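Local atomic coordinates of formate dehydrogenase (Staphylococcus aureus, PDB entry 6TTB), a protein that catalyses the oxidation of formate, presumably to carbon dioxide, using NAD as the electron-accepting cofactor. Residues 122-127 / 134-139; 155-158 / 162-165; 184-189 / 205-210; 235-240 / 259-264; 283-288 / 314-319. One frame throughout, in Å; residues are numbered along the deposited sequence.

Contact 1 (122-127 / 134-139)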
# COMPACT_ATOMS: atom_id res chain seq x y z
N ASP A 122 9.37 -2.01 25.16
CA ASP A 122 9.38 -0.71 25.81
C ASP A 122 8.28 -0.69 26.85
O ASP A 122 8.26 0.22 27.64
CB ASP A 122 9.60 0.50 24.88
CG ASP A 122 8.88 0.36 23.52
OD1 ASP A 122 9.15 -0.67 22.79
OD2 ASP A 122 7.97 1.21 23.23
N HIS A 123 7.49 -1.78 26.97
CA HIS A 123 6.40 -1.82 27.95
C HIS A 123 6.94 -2.22 29.32
O HIS A 123 6.19 -2.39 30.29
CB HIS A 123 5.24 -2.76 27.47
CG HIS A 123 5.68 -4.18 27.19
ND1 HIS A 123 6.56 -4.53 26.13
CD2 HIS A 123 5.46 -5.34 27.84
CE1 HIS A 123 6.87 -5.83 26.20
NE2 HIS A 123 6.18 -6.36 27.21
N VAL A 124 8.25 -2.37 29.41
CA VAL A 124 8.84 -2.85 30.66
C VAL A 124 9.88 -1.84 31.10
O VAL A 124 10.73 -1.49 30.29
CB VAL A 124 9.50 -4.25 30.51
CG1 VAL A 124 10.03 -4.79 31.84
CG2 VAL A 124 8.55 -5.28 29.87
N ASP A 125 9.84 -1.47 32.40
CA ASP A 125 10.82 -0.60 33.00
C ASP A 125 12.16 -1.32 33.11
O ASP A 125 12.42 -1.98 34.11
CB ASP A 125 10.39 -0.25 34.42
CG ASP A 125 11.14 0.96 34.94
OD1 ASP A 125 12.40 0.82 35.34
OD2 ASP A 125 10.51 2.01 34.96
N LEU A 126 13.03 -1.17 32.08
CA LEU A 126 14.27 -1.94 32.03
C LEU A 126 15.16 -1.63 33.24
O LEU A 126 15.61 -2.54 33.90
CB LEU A 126 14.98 -1.70 30.70
CG LEU A 126 14.11 -2.03 29.48
CD1 LEU A 126 14.88 -1.79 28.20
CD2 LEU A 126 13.62 -3.48 29.56
N ALA A 127 15.35 -0.33 33.52
CA ALA A 127 16.09 0.14 34.67
C ALA A 127 15.71 -0.68 35.91
O ALA A 127 16.56 -1.43 36.37
CB ALA A 127 15.83 1.63 34.86
N ILE A 134 15.43 -9.12 37.32
CA ILE A 134 14.52 -9.76 36.37
C ILE A 134 15.15 -9.73 34.97
O ILE A 134 15.66 -8.71 34.56
CB ILE A 134 13.23 -8.92 36.37
CG1 ILE A 134 12.42 -9.07 37.64
CG2 ILE A 134 12.37 -9.13 35.12
CD1 ILE A 134 11.66 -7.81 37.91
N GLY A 135 15.04 -10.84 34.23
CA GLY A 135 15.51 -10.91 32.86
C GLY A 135 14.41 -10.50 31.90
O GLY A 135 13.24 -10.74 32.18
N VAL A 136 14.80 -9.95 30.76
CA VAL A 136 13.84 -9.49 29.77
C VAL A 136 14.28 -9.95 28.39
O VAL A 136 15.40 -9.64 27.93
CB VAL A 136 13.74 -7.96 29.81
CG1 VAL A 136 12.97 -7.42 28.64
CG2 VAL A 136 13.15 -7.48 31.14
N VAL A 137 13.37 -10.66 27.70
CA VAL A 137 13.74 -11.29 26.44
C VAL A 137 12.56 -11.18 25.53
O VAL A 137 11.44 -11.44 25.94
CB VAL A 137 14.14 -12.77 26.61
CG1 VAL A 137 15.18 -12.90 27.68
CG2 VAL A 137 12.94 -13.61 26.96
N GLU A 138 12.85 -10.90 24.26
CA GLU A 138 11.86 -10.92 23.23
C GLU A 138 12.36 -11.91 22.17
O GLU A 138 13.44 -12.44 22.32
CB GLU A 138 11.57 -9.48 22.75
CG GLU A 138 12.70 -8.79 21.95
CD GLU A 138 12.65 -7.23 21.87
OE1 GLU A 138 12.00 -6.58 22.72
OE2 GLU A 138 13.35 -6.66 21.02
N VAL A 139 11.54 -12.16 21.12
CA VAL A 139 11.75 -13.16 20.08
C VAL A 139 12.35 -12.51 18.82
O VAL A 139 11.73 -12.37 17.76
CB VAL A 139 10.40 -13.80 19.73
CG1 VAL A 139 10.58 -15.00 18.81
CG2 VAL A 139 9.61 -14.17 20.99

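Contact 2 (155-158 / 162-165)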
# COMPACT_ATOMS: atom_id res chain seq x y z
N LEU A 155 4.33 2.55 1.91
CA LEU A 155 4.84 3.45 0.85
C LEU A 155 3.83 3.51 -0.26
O LEU A 155 3.33 4.56 -0.57
CB LEU A 155 6.18 2.99 0.26
CG LEU A 155 7.48 3.51 0.90
CD1 LEU A 155 7.26 4.79 1.74
CD2 LEU A 155 8.05 2.43 1.75
N LEU A 156 3.46 2.35 -0.79
CA LEU A 156 2.58 2.27 -1.92
C LEU A 156 1.26 2.96 -1.61
O LEU A 156 0.86 3.83 -2.35
CB LEU A 156 2.40 0.79 -2.28
CG LEU A 156 3.63 0.13 -2.93
CD1 LEU A 156 3.55 -1.37 -2.86
CD2 LEU A 156 3.79 0.55 -4.38
N ILE A 157 0.59 2.61 -0.51
CA ILE A 157 -0.72 3.19 -0.19
C ILE A 157 -0.59 4.71 -0.14
O ILE A 157 -1.44 5.43 -0.57
CB ILE A 157 -1.26 2.64 1.15
CG1 ILE A 157 -1.62 1.16 1.06
CG2 ILE A 157 -2.42 3.48 1.68
CD1 ILE A 157 -2.07 0.58 2.37
N LEU A 158 0.47 5.17 0.48
CA LEU A 158 0.71 6.58 0.60
C LEU A 158 0.92 7.26 -0.78
O LEU A 158 0.23 8.23 -1.11
CB LEU A 158 1.89 6.73 1.57
CG LEU A 158 1.51 7.16 3.02
CD1 LEU A 158 0.04 6.93 3.34
CD2 LEU A 158 2.35 6.48 4.05
N TYR A 162 -3.99 5.44 -2.50
CA TYR A 162 -4.97 4.39 -2.35
C TYR A 162 -6.17 4.85 -1.52
O TYR A 162 -7.27 4.40 -1.74
CB TYR A 162 -4.36 3.20 -1.66
CG TYR A 162 -5.36 2.14 -1.29
CD1 TYR A 162 -5.87 1.27 -2.24
CD2 TYR A 162 -5.87 2.09 0.00
CE1 TYR A 162 -6.89 0.36 -1.92
CE2 TYR A 162 -6.89 1.22 0.35
CZ TYR A 162 -7.38 0.33 -0.61
OH TYR A 162 -8.27 -0.60 -0.23
N GLU A 163 -5.93 5.68 -0.52
CA GLU A 163 -7.01 5.95 0.41
C GLU A 163 -8.13 6.66 -0.29
O GLU A 163 -9.28 6.34 -0.10
CB GLU A 163 -6.55 6.77 1.60
CG GLU A 163 -6.01 5.91 2.70
CD GLU A 163 -6.99 4.92 3.29
OE1 GLU A 163 -8.15 5.33 3.59
OE2 GLU A 163 -6.60 3.75 3.44
N GLU A 164 -7.76 7.63 -1.10
CA GLU A 164 -8.73 8.41 -1.82
C GLU A 164 -9.38 7.54 -2.86
O GLU A 164 -10.59 7.59 -3.05
CB GLU A 164 -8.07 9.64 -2.46
CG GLU A 164 -8.63 10.93 -1.91
CD GLU A 164 -10.14 11.03 -2.10
OE1 GLU A 164 -10.55 11.33 -3.21
OE2 GLU A 164 -10.91 10.81 -1.13
N GLY A 165 -8.58 6.69 -3.48
CA GLY A 165 -9.09 5.83 -4.53
C GLY A 165 -10.15 4.90 -3.99
O GLY A 165 -11.13 4.60 -4.69

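Contact 3 (184-189 / 205-210)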
# COMPACT_ATOMS: atom_id res chain seq x y z
N HIS A 184 0.84 9.35 -7.20
CA HIS A 184 2.20 9.32 -7.67
C HIS A 184 2.52 7.87 -7.92
O HIS A 184 1.97 7.00 -7.26
CB HIS A 184 3.15 9.79 -6.57
CG HIS A 184 3.12 11.28 -6.33
ND1 HIS A 184 4.03 12.17 -6.95
CD2 HIS A 184 2.32 12.05 -5.56
CE1 HIS A 184 3.77 13.39 -6.54
NE2 HIS A 184 2.73 13.35 -5.74
N GLU A 185 3.32 7.61 -8.94
CA GLU A 185 4.05 6.38 -9.06
C GLU A 185 5.10 6.33 -7.96
O GLU A 185 5.76 7.32 -7.67
CB GLU A 185 4.73 6.38 -10.41
CG GLU A 185 3.75 6.55 -11.52
CD GLU A 185 4.27 6.04 -12.84
OE1 GLU A 185 3.53 5.29 -13.49
OE2 GLU A 185 5.43 6.38 -13.19
N LEU A 186 5.32 5.14 -7.42
CA LEU A 186 6.43 4.97 -6.53
C LEU A 186 7.74 5.04 -7.33
O LEU A 186 8.82 5.40 -6.81
CB LEU A 186 6.27 3.63 -5.83
CG LEU A 186 7.47 3.27 -4.98
CD1 LEU A 186 7.66 4.34 -3.91
CD2 LEU A 186 7.33 1.90 -4.35
N GLN A 187 7.67 4.61 -8.59
CA GLN A 187 8.89 4.49 -9.37
C GLN A 187 9.55 5.89 -9.53
O GLN A 187 8.88 6.92 -9.63
CB GLN A 187 8.53 3.85 -10.69
CG GLN A 187 9.60 3.95 -11.73
CD GLN A 187 9.00 3.76 -13.10
OE1 GLN A 187 9.54 3.06 -13.92
NE2 GLN A 187 7.81 4.32 -13.31
N HIS A 188 10.90 5.90 -9.52
CA HIS A 188 11.74 7.08 -9.70
C HIS A 188 11.80 7.95 -8.45
O HIS A 188 12.50 8.94 -8.44
CB HIS A 188 11.35 7.88 -10.98
CG HIS A 188 11.57 7.17 -12.29
ND1 HIS A 188 12.82 6.67 -12.70
CD2 HIS A 188 10.70 6.80 -13.25
CE1 HIS A 188 12.70 6.06 -13.87
NE2 HIS A 188 11.40 6.07 -14.20
N LYS A 189 11.10 7.58 -7.36
CA LYS A 189 11.16 8.37 -6.15
C LYS A 189 12.41 7.99 -5.37
O LYS A 189 12.95 6.86 -5.52
CB LYS A 189 9.93 8.11 -5.29
CG LYS A 189 8.58 8.35 -5.96
CD LYS A 189 8.02 9.71 -5.69
CE LYS A 189 7.02 10.14 -6.73
NZ LYS A 189 7.37 9.52 -8.02
N GLU A 205 15.51 -4.60 -0.17
CA GLU A 205 15.49 -5.67 -1.14
C GLU A 205 14.17 -5.60 -1.89
O GLU A 205 14.15 -5.67 -3.12
CB GLU A 205 15.60 -7.02 -0.44
CG GLU A 205 16.99 -7.62 -0.55
CD GLU A 205 17.35 -8.45 0.67
OE1 GLU A 205 16.48 -9.29 1.09
OE2 GLU A 205 18.48 -8.24 1.24
N ARG A 206 13.09 -5.43 -1.13
CA ARG A 206 11.78 -5.42 -1.74
C ARG A 206 11.57 -4.09 -2.44
O ARG A 206 10.85 -4.06 -3.40
CB ARG A 206 10.66 -5.69 -0.76
CG ARG A 206 10.85 -6.97 0.03
CD ARG A 206 9.84 -6.95 1.16
NE ARG A 206 9.76 -8.31 1.68
CZ ARG A 206 10.83 -9.10 1.84
NH1 ARG A 206 12.03 -8.58 1.64
NH2 ARG A 206 10.70 -10.36 2.20
N LEU A 207 12.23 -3.01 -2.03
CA LEU A 207 11.94 -1.82 -2.77
C LEU A 207 12.79 -1.80 -4.05
O LEU A 207 12.46 -1.08 -4.98
CB LEU A 207 12.17 -0.54 -1.93
CG LEU A 207 11.07 -0.09 -0.97
CD1 LEU A 207 11.45 1.26 -0.29
CD2 LEU A 207 9.78 0.08 -1.70
N ALA A 208 13.87 -2.58 -4.13
CA ALA A 208 14.84 -2.30 -5.20
C ALA A 208 14.17 -2.44 -6.56
O ALA A 208 14.34 -1.59 -7.44
CB ALA A 208 16.07 -3.18 -5.09
N PRO A 209 13.39 -3.50 -6.76
CA PRO A 209 12.80 -3.75 -8.05
C PRO A 209 11.69 -2.80 -8.46
O PRO A 209 11.02 -3.05 -9.46
CB PRO A 209 12.24 -5.17 -7.99
CG PRO A 209 12.59 -5.70 -6.60
CD PRO A 209 13.11 -4.53 -5.78
N PHE A 210 11.52 -1.69 -7.76
CA PHE A 210 10.42 -0.80 -8.13
C PHE A 210 10.97 0.45 -8.77
O PHE A 210 10.20 1.35 -9.13
CB PHE A 210 9.68 -0.33 -6.90
CG PHE A 210 8.59 -1.23 -6.45
CD1 PHE A 210 7.30 -1.10 -6.96
CD2 PHE A 210 8.83 -2.21 -5.49
CE1 PHE A 210 6.28 -1.96 -6.55
CE2 PHE A 210 7.82 -3.07 -5.07
CZ PHE A 210 6.53 -2.92 -5.56

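Contact 4 (235-240 / 259-264)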
# COMPACT_ATOMS: atom_id res chain seq x y z
N GLU A 235 20.91 14.53 5.61
CA GLU A 235 20.72 14.47 4.19
C GLU A 235 19.49 13.59 3.93
O GLU A 235 18.61 13.94 3.16
CB GLU A 235 22.00 13.90 3.61
CG GLU A 235 21.92 13.53 2.14
CD GLU A 235 21.67 14.71 1.23
OE1 GLU A 235 21.44 15.83 1.79
OE2 GLU A 235 21.66 14.51 -0.04
N LEU A 236 19.41 12.46 4.65
CA LEU A 236 18.24 11.62 4.51
C LEU A 236 17.00 12.49 4.66
O LEU A 236 16.08 12.40 3.85
CB LEU A 236 18.25 10.54 5.58
CG LEU A 236 17.37 9.35 5.29
CD1 LEU A 236 18.24 8.23 4.72
CD2 LEU A 236 16.73 8.88 6.55
N VAL A 237 16.98 13.32 5.70
CA VAL A 237 15.79 14.07 6.06
C VAL A 237 15.43 15.00 4.93
O VAL A 237 14.24 15.19 4.65
CB VAL A 237 16.00 14.90 7.34
CG1 VAL A 237 14.99 16.03 7.47
CG2 VAL A 237 16.04 14.04 8.55
N SER A 238 16.44 15.61 4.31
CA SER A 238 16.10 16.71 3.41
C SER A 238 15.95 16.26 1.97
O SER A 238 15.27 16.93 1.22
CB SER A 238 17.03 17.87 3.52
OG SER A 238 18.35 17.43 3.46
N SER A 239 16.55 15.12 1.59
CA SER A 239 16.57 14.73 0.18
C SER A 239 15.52 13.64 -0.14
O SER A 239 15.22 13.43 -1.33
CB SER A 239 17.95 14.34 -0.32
OG SER A 239 18.49 13.24 0.45
N SER A 240 14.99 12.97 0.92
CA SER A 240 14.11 11.81 0.69
C SER A 240 12.74 12.25 0.23
O SER A 240 12.18 13.20 0.79
CB SER A 240 14.00 10.90 1.89
OG SER A 240 15.30 10.40 2.29
N LYS A 259 9.04 18.59 16.01
CA LYS A 259 8.63 19.64 15.09
C LYS A 259 9.79 19.96 14.15
O LYS A 259 9.59 20.20 12.95
CB LYS A 259 8.13 20.92 15.74
CG LYS A 259 7.68 21.90 14.66
CD LYS A 259 7.43 23.43 15.02
CE LYS A 259 7.02 24.22 13.77
NZ LYS A 259 6.14 25.39 14.04
N ASP A 260 11.01 19.88 14.69
CA ASP A 260 12.18 20.44 14.03
C ASP A 260 12.55 19.64 12.81
O ASP A 260 12.77 20.22 11.72
CB ASP A 260 13.39 20.35 14.92
CG ASP A 260 13.48 21.56 15.83
OD1 ASP A 260 12.76 22.58 15.54
OD2 ASP A 260 14.25 21.49 16.81
N VAL A 261 12.68 18.30 13.04
CA VAL A 261 12.96 17.31 12.01
C VAL A 261 11.82 17.25 10.97
O VAL A 261 12.08 17.31 9.79
CB VAL A 261 13.20 15.90 12.58
CG1 VAL A 261 13.55 14.97 11.43
CG2 VAL A 261 14.26 15.84 13.65
N LEU A 262 10.58 17.01 11.40
CA LEU A 262 9.49 17.10 10.44
C LEU A 262 9.75 18.32 9.59
O LEU A 262 9.80 18.20 8.40
CB LEU A 262 8.14 17.20 11.15
CG LEU A 262 7.78 15.98 11.99
CD1 LEU A 262 6.40 16.06 12.60
CD2 LEU A 262 7.94 14.69 11.17
N SER A 263 9.95 19.49 10.22
CA SER A 263 10.11 20.76 9.50
C SER A 263 11.14 20.67 8.34
O SER A 263 10.95 21.28 7.31
CB SER A 263 10.40 21.95 10.47
N ARG A 264 12.18 19.83 8.48
CA ARG A 264 13.41 19.85 7.65
C ARG A 264 13.26 18.86 6.51
O ARG A 264 14.11 18.78 5.61
CB ARG A 264 14.63 19.42 8.51
CG ARG A 264 14.85 20.27 9.75
CD ARG A 264 16.30 20.57 10.08
NE ARG A 264 16.69 19.74 11.20
CZ ARG A 264 17.27 18.55 11.09
NH1 ARG A 264 17.56 18.05 9.89
NH2 ARG A 264 17.61 17.86 12.18

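Contact 5 (283-288 / 314-319)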
# COMPACT_ATOMS: atom_id res chain seq x y z
N ASP A 283 2.24 15.05 18.30
CA ASP A 283 1.52 16.28 18.04
C ASP A 283 2.13 17.00 16.85
O ASP A 283 1.44 17.58 16.01
CB ASP A 283 1.55 17.14 19.29
CG ASP A 283 0.50 16.72 20.32
OD1 ASP A 283 -0.33 15.72 20.03
OD2 ASP A 283 0.42 17.43 21.37
N ALA A 284 3.45 17.02 16.81
CA ALA A 284 4.16 17.63 15.70
C ALA A 284 3.68 17.00 14.40
O ALA A 284 3.48 17.73 13.42
CB ALA A 284 5.63 17.47 15.88
N LEU A 285 3.44 15.66 14.39
CA LEU A 285 3.17 14.98 13.14
C LEU A 285 1.79 15.40 12.63
O LEU A 285 1.58 15.52 11.43
CB LEU A 285 3.21 13.48 13.35
CG LEU A 285 2.76 12.68 12.14
CD1 LEU A 285 3.96 12.35 11.31
CD2 LEU A 285 2.03 11.40 12.54
N VAL A 286 0.84 15.56 13.55
CA VAL A 286 -0.44 16.16 13.22
C VAL A 286 -0.27 17.53 12.55
O VAL A 286 -0.71 17.70 11.40
CB VAL A 286 -1.34 16.20 14.46
CG1 VAL A 286 -2.62 16.99 14.23
CG2 VAL A 286 -1.60 14.78 14.93
N GLU A 287 0.49 18.45 13.20
CA GLU A 287 0.60 19.81 12.69
C GLU A 287 1.23 19.78 11.32
O GLU A 287 0.72 20.41 10.40
CB GLU A 287 1.20 20.81 13.68
N ALA A 288 2.18 18.87 11.13
CA ALA A 288 2.84 18.64 9.84
C ALA A 288 1.83 18.19 8.74
O ALA A 288 1.87 18.73 7.60
CB ALA A 288 3.98 17.64 10.02
N ARG A 314 -5.54 8.61 14.73
CA ARG A 314 -6.56 7.76 14.12
C ARG A 314 -7.35 8.56 13.09
O ARG A 314 -7.73 8.04 12.07
CB ARG A 314 -7.50 7.25 15.21
CG ARG A 314 -6.82 6.44 16.30
CD ARG A 314 -7.93 5.92 17.19
NE ARG A 314 -7.61 4.87 18.17
CZ ARG A 314 -7.74 3.55 17.95
NH1 ARG A 314 -8.15 3.05 16.79
NH2 ARG A 314 -7.49 2.73 18.94
N THR A 315 -7.53 9.85 13.35
CA THR A 315 -8.53 10.73 12.75
C THR A 315 -7.79 11.73 11.86
O THR A 315 -8.39 12.68 11.39
CB THR A 315 -9.16 11.60 13.87
OG1 THR A 315 -9.93 10.73 14.66
CG2 THR A 315 -10.00 12.79 13.43
N MET A 316 -6.46 11.69 11.85
CA MET A 316 -5.79 12.87 11.32
C MET A 316 -5.76 12.74 9.80
O MET A 316 -5.82 11.63 9.28
CB MET A 316 -4.37 13.08 11.92
CG MET A 316 -3.30 12.16 11.31
SD MET A 316 -1.92 11.74 12.36
CE MET A 316 -1.14 10.41 11.44
N PRO A 317 -5.82 13.88 9.06
CA PRO A 317 -5.57 13.93 7.61
C PRO A 317 -4.68 12.88 6.99
O PRO A 317 -3.54 12.72 7.41
CB PRO A 317 -4.63 15.16 7.58
CG PRO A 317 -5.18 16.08 8.69
CD PRO A 317 -6.05 15.21 9.61
N ARG A 318 -5.12 12.30 5.89
CA ARG A 318 -4.19 11.61 4.98
C ARG A 318 -3.32 10.63 5.76
O ARG A 318 -2.13 10.57 5.54
CB ARG A 318 -3.38 12.62 4.17
CG ARG A 318 -4.06 13.01 2.85
CD ARG A 318 -3.87 14.40 2.28
NE ARG A 318 -2.70 15.04 2.89
CZ ARG A 318 -2.74 16.03 3.80
NH1 ARG A 318 -3.93 16.52 4.21
NH2 ARG A 318 -1.61 16.51 4.30
N ASN A 319 -3.92 9.90 6.69
CA ASN A 319 -3.21 8.85 7.42
C ASN A 319 -3.52 7.49 6.81
O ASN A 319 -4.62 7.32 6.25
CB ASN A 319 -3.48 8.87 8.94
CG ASN A 319 -4.69 8.10 9.36
OD1 ASN A 319 -4.63 6.90 9.48
ND2 ASN A 319 -5.80 8.78 9.62

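Contact 1 (122-127 / 134-139)
V124 and L126 meet V136 inside the beta-alpha-beta unit formed by strand 113-116, helix 126-131 and strand 135-138, where the turn leading into the helix folds over the start of the last strand. V136 serves the two partners with different methyls. Its CG2 lies 4.2 Å from CG1 of V124, the two side chains sliding past each other in opposite directions; CG1 of V136 lies 4.1 Å from CD2 of L126, whose side chain crosses it at about a right angle. V124 turns CG1 to this contact by holding it anti to its backbone N (chi1 -176°), which sends the other methyl, CG2, over one face of the H123 ring, 3.6 Å above its plane and offset toward the rim. The contact is thus wholly apolar and small. Between V124 and L126, D125 sits at the N-cap of helix 126-131 and its OD1 accepts a hydrogen bond from A128 N, capping the start of the helix. V136 also packs on A129 of that helix and on A114 of strand 113-116, the neighbour of 135-138 in the five-stranded parallel sheet; strand 135-138 is the outermost strand on this side of the sheet within the chain.

Contact 2 (155-158 / 162-165)
Y162 reaches back to I157 across the break between helices 144-160 and 162-171, and its side chain passes from helix junction to subunit interface. At its root the backbone N donates to I157 O at 3.2 Å, in the carbonyl plane and on a lone pair, though the N-H...O angle of 137° is well bent. The acceptor lies five residues back, one more than in an ordinary alpha-helical bond. CB then lies 3.8 Å from I157 O and 3.9 Å from I157 CG2, so it touches both the carbonyl and the side chain of I157. With CG anti to the backbone N (chi1 171°), the ring runs beside the isoleucine, the two side chains pointing the same way; CD2 is 4.1 Å from I157 CG2, which approaches the ring obliquely. The ring also meets that of H166, their planes about 15° apart. At the tip, OH is hydrogen-bonded to E163 OE2 of the second subunit, and E163 here returns the bond to Y162 of that subunit, a reciprocal pair across the dimer. The CG atom of E163 only grazes I157 CG2, at 4.5 Å. Within the chain, I157 and L158 rest on A320 of strand 319-321, while L155 and L158 pack on strand 269-273; Y162 also packs on A320 of the second subunit.

Contact 3 (184-189 / 205-210)
L186 pushes CD2 against both L207 and F210. This methyl sits over one face of the F210 ring, 4.0 Å from F210 CG, with the leucine and phenylalanine side chains crossing at about a right angle, and it is 4.0 Å from L207 CD2 as well. L186 holds CG anti to its backbone N (chi1 174°), which carries CD2 toward both partners. Beside this apolar cluster the contact turns to the backbone: Q187 CB lies 3.4 Å from F210 O, and Q187 CA offers the same oxygen a CA-H...O contact, also at 3.4 Å, with an angle of 133° at the hydrogen.

The next shell sets these groups in place. L186 and Q187 open a type II beta turn that runs to K189 and is closed by K189 N donating to L186 O at 3.2 Å; H188, in the third position, takes the positive phi that such a turn needs. The lysine then folds back so that NZ donates to E185 O at 2.7 Å, bracing the loop just before the turn. On the partner side, F210 N donates to L207 O at 3.0 Å, and the ring edge faces the carbonyl oxygens of R206 and L207 in its plane.

The second subunit grips the same loop: its R335 and E331 form salt bridges with E185 and K189, and its E149 accepts from L186 N. Within the chain, the loop links helix 176-180 to strand 190-194, helix 198-207 supplies L207, the 3-10 segment after it supplies F210, and L159 of helix 144-160 packs on L186.

Contact 4 (235-240 / 259-264)
V237 spreads its two methyls between V261 and R264 because chi1, at 160°, sets CG1 anti to the backbone N and CG2 anti to the carbonyl carbon. CG2 lies 3.9 Å from V261 CG1, which is likewise anti to its own backbone N, and the two valine side chains cross at about a right angle. CG1 turns instead to R264, 3.4 Å from its backbone O and 3.6 Å from its CB. The course of the arginine beyond CB is doubtful. S238 joins at the exposed margin, its CB 3.7 Å from R264 O, while its OG turns back to a hydrogen bond with D234 O.

On the side turned from the contact, at the end of helix 233-239, two serines bond back to carbonyls one turn earlier. S239 N and S239 OG both donate to E235 O, each at 2.8 Å, the hydroxyl coming from above the carbonyl plane, 55° out of it. S240 OG donates to L236 O at 2.7 Å, and S240 N adds a second bond to that oxygen, so two serines double the bonds where the helix gives way to the following strand. S239 OG is also hydrogen-bonded to Q215.

The axes of 235-239 and 259-264 pass 9.2 Å apart at 52°. Helix 233-239 leads into strand 242-245, helix 259-264 precedes strand 269-273, and these strands are neighbours in the seven-stranded parallel sheet; on its far flank, helix 259-264 presents L262 to helix 282-291.

Contact 5 (283-288 / 314-319)
M316 packs its thioether end against L285 and V286, most tightly against the leucine. M316 CE comes 3.5 Å from L285 CD2, and SD lies 4.0 Å from the same methyl, the two side chains crossing at about a right angle. Extended at chi2 (-152°) and chi3 (168°), the methionine chain carries SD and CE out to the helix. M316 also touches Y297 of strand 294-299 and L289, while L285 packs on Y297 and W313. The valine side is looser: V286, partly exposed, meets the loop through a single methyl, its CG2 4.0 Å from M316 SD, with W313 packing on it too, and T315, next to M316, is exposed to solvent. Within the loop, N319 ND2 donates to M316 O at 2.9 Å with an almost straight N-H...O angle of 179°, the oxygen lying in the amide plane, and more weakly to R314 O. R318 ties the loop to L289, L294 and Q295 through carbonyl oxygens. Helix 282-291 seated against a loop that enters strand 319-321, outermost in its sheet within the chain, is consistent with the Rossmann-type, doubly wound NAD-binding domain of the D-isomer specific 2-hydroxyacid dehydrogenase family.

Overall arrangement
Contact 1 stands apart, in the five-stranded sheet, with its centre 30 to 37 Å from those of the other four, all of which belong to the NAD-binding domain around the seven-stranded sheet. There the contacts join up: L156 of contact 2 touches L186 and F210 of contact 3, L262 of contact 4 packs on A284 and A288 of contact 5, and E163 of contact 2 meets N319 of contact 5. Contacts 2, 3 and 5 touch the second subunit, whereas contacts 1 and 4 do not. The side chains of V237 in contact 4, L126 in contact 1 and L207 in contact 3 lie about 10, 11 and 14 Å from bound NAD.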